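PDB 7D6V: succinate dehydrogenase subunit A from Mycolicibacterium smegmatis, which probably carries the FAD site at which succinate is oxidised to fumarate, passing the electrons toward quinone through the other subunits of the Sdh1 complex. Local coordinates for residues W84-E88 against Q602-D608. Sequence-based numbering, arbitrary orientation.
Sequences WRMAE and QVPMRPD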
loop_
_atom_site.group_PDB
_atom_site.type_symbol
_atom_site.label_atom_id
_atom_site.label_comp_id
_atom_site.label_asym_id
_atom_site.label_seq_id
_atom_site.Cartn_x
_atom_site.Cartn_y
_atom_site.Cartn_z
ATOM N N TRP A 84 34.586 -1.371 0.974
ATOM C CA TRP A 84 34.674 -2.818 0.833
ATOM C C TRP A 84 34.247 -3.539 2.104
ATOM O O TRP A 84 33.669 -4.628 2.030
ATOM C CB TRP A 84 36.094 -3.211 0.451
ATOM C CG TRP A 84 37.113 -2.712 1.409
ATOM C CD1 TRP A 84 37.763 -1.516 1.364
ATOM C CD2 TRP A 84 37.613 -3.397 2.563
ATOM N NE1 TRP A 84 38.640 -1.416 2.414
ATOM C CE2 TRP A 84 38.565 -2.557 3.166
ATOM C CE3 TRP A 84 37.344 -4.639 3.144
ATOM C CZ2 TRP A 84 39.249 -2.917 4.320
ATOM C CZ3 TRP A 84 38.024 -4.994 4.289
ATOM C CH2 TRP A 84 38.964 -4.137 4.865
ATOM N N ARG A 85 34.528 -2.958 3.271
ATOM C CA ARG A 85 34.085 -3.565 4.519
ATOM C C ARG A 85 32.567 -3.604 4.599
ATOM O O ARG A 85 31.984 -4.626 4.981
ATOM C CB ARG A 85 34.675 -2.803 5.703
ATOM C CG ARG A 85 34.385 -3.420 7.055
ATOM C CD ARG A 85 34.777 -4.879 7.127
ATOM N NE ARG A 85 34.624 -5.388 8.485
ATOM C CZ ARG A 85 34.432 -6.665 8.794
ATOM N NH1 ARG A 85 34.301 -7.026 10.060
ATOM N NH2 ARG A 85 34.366 -7.579 7.840
ATOM N N MET A 86 31.906 -2.511 4.216
ATOM C CA MET A 86 30.449 -2.481 4.240
ATOM C C MET A 86 29.861 -3.465 3.241
ATOM O O MET A 86 28.881 -4.153 3.544
ATOM C CB MET A 86 29.948 -1.067 3.960
ATOM C CG MET A 86 29.962 -0.161 5.172
ATOM S SD MET A 86 29.523 1.537 4.779
ATOM C CE MET A 86 27.738 1.434 4.818
ATOM N N ALA A 87 30.450 -3.552 2.047
ATOM C CA ALA A 87 29.953 -4.479 1.038
ATOM C C ALA A 87 30.108 -5.924 1.492
ATOM O O ALA A 87 29.176 -6.726 1.373
ATOM C CB ALA A 87 30.682 -4.245 -0.285
ATOM N N GLU A 88 31.277 -6.269 2.034
ATOM C CA GLU A 88 31.500 -7.626 2.523
ATOM C C GLU A 88 30.553 -7.962 3.663
ATOM O O GLU A 88 29.984 -9.063 3.713
ATOM C CB GLU A 88 32.948 -7.782 2.977
ATOM C CG GLU A 88 33.200 -9.013 3.821
ATOM C CD GLU A 88 34.433 -8.881 4.686
ATOM O OE1 GLU A 88 34.848 -7.737 4.959
ATOM O OE2 GLU A 88 34.991 -9.919 5.089
ATOM N N GLN A 602 40.806 3.505 2.493
ATOM C CA GLN A 602 41.621 2.486 3.139
ATOM C C GLN A 602 42.111 1.470 2.112
ATOM O O GLN A 602 41.438 1.191 1.118
ATOM C CB GLN A 602 40.822 1.790 4.241
ATOM C CG GLN A 602 41.600 0.757 5.031
ATOM C CD GLN A 602 42.774 1.363 5.772
ATOM O OE1 GLN A 602 43.926 1.206 5.370
ATOM N NE2 GLN A 602 42.488 2.062 6.863
ATOM N N VAL A 603 43.306 0.935 2.358
ATOM C CA VAL A 603 43.974 -0.052 1.506
ATOM C C VAL A 603 42.949 -1.063 1.005
ATOM O O VAL A 603 42.236 -1.669 1.817
ATOM C CB VAL A 603 45.117 -0.739 2.267
ATOM C CG1 VAL A 603 45.744 -1.835 1.427
ATOM C CG2 VAL A 603 46.161 0.285 2.678
ATOM N N PRO A 604 42.845 -1.277 -0.319
ATOM C CA PRO A 604 41.591 -1.784 -0.897
ATOM C C PRO A 604 40.994 -3.019 -0.239
ATOM O O PRO A 604 39.912 -2.925 0.337
ATOM C CB PRO A 604 41.975 -2.080 -2.358
ATOM C CG PRO A 604 43.478 -1.946 -2.429
ATOM C CD PRO A 604 43.836 -0.974 -1.364
ATOM N N MET A 605 41.682 -4.155 -0.257
ATOM C CA MET A 605 41.056 -5.403 0.167
ATOM C C MET A 605 42.134 -6.378 0.611
ATOM O O MET A 605 43.085 -6.633 -0.134
ATOM C CB MET A 605 40.196 -6.001 -0.964
ATOM C CG MET A 605 38.916 -5.225 -1.280
ATOM S SD MET A 605 38.074 -5.600 -2.824
ATOM C CE MET A 605 39.417 -5.452 -3.994
ATOM N N ARG A 606 41.990 -6.909 1.826
ATOM C CA ARG A 606 43.078 -7.651 2.448
ATOM C C ARG A 606 43.307 -9.039 1.817
ATOM O O ARG A 606 44.291 -9.182 1.081
ATOM C CB ARG A 606 42.811 -7.671 3.960
ATOM C CG ARG A 606 41.317 -7.657 4.306
ATOM C CD ARG A 606 41.027 -8.360 5.622
ATOM N NE ARG A 606 39.645 -8.173 6.045
ATOM C CZ ARG A 606 38.637 -8.942 5.647
ATOM N NH1 ARG A 606 37.407 -8.703 6.073
ATOM N NH2 ARG A 606 38.860 -9.955 4.824
ATOM N N PRO A 607 42.482 -10.071 2.033
ATOM C CA PRO A 607 42.332 -11.122 1.008
ATOM C C PRO A 607 41.103 -10.997 0.116
ATOM O O PRO A 607 40.805 -11.958 -0.599
ATOM C CB PRO A 607 42.232 -12.392 1.860
ATOM C CG PRO A 607 41.517 -11.952 3.021
ATOM C CD PRO A 607 42.233 -10.689 3.355
ATOM N N ASP A 608 40.371 -9.883 0.152
ATOM C CA ASP A 608 39.235 -9.754 -0.752
ATOM C C ASP A 608 39.763 -9.374 -2.129
ATOM O O ASP A 608 39.283 -8.440 -2.771
ATOM C CB ASP A 608 38.234 -8.719 -0.238
ATOM C CG ASP A 608 37.537 -9.154 1.030
ATOM O OD1 ASP A 608 37.133 -10.330 1.117
ATOM O OD2 ASP A 608 37.388 -8.314 1.941
#
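Glu-88 and Arg-606 form the charged link between the first turn of helix 84-102 and the loop 602-608. NH1 of Arg-606 donates to OE2 of Glu-88 at 2.9 Å, with a nearly straight N-H...O angle of 164°; the oxygen lies in the guanidinium plane and accepts through its syn lone pair. The other carboxylate oxygen, OE1, takes NH2 of Arg-85, three residues earlier on the helix, at 2.9 Å from above the carboxylate plane. Two arginines thus grip one buried carboxylate, consistent with an ionised Glu-88. Asp-608 joins the network through charge alone, in a long salt bridge from OD2 to Arg-606 NH2 (3.6 Å) in which no guanidinium N-H is directed at the oxygen.

Trp-84 provides the larger part of the buried surface on the helix side. A chi1 of 56° leaves CG flanked by the backbone N and C and turns the indole toward the loop, where the carbonyl carbon of Pro-604 lies over one face and CB of Arg-85 over the other, both offset toward the rim. CZ3 lies over a face of the Arg-606 guanidinium, the two planes almost perpendicular (86°). Nearer the backbone, Trp-84 CB packs on Met-605 CG at 3.9 Å.

The contact joins the FAD-binding part of the chain to the C-terminal region of the flavoprotein. NH1 of Arg-85 makes a second salt bridge, to Asp-399, while helix 67-76 packs against Glu-88 through Trp-67 and Asp-608 through Phe-71.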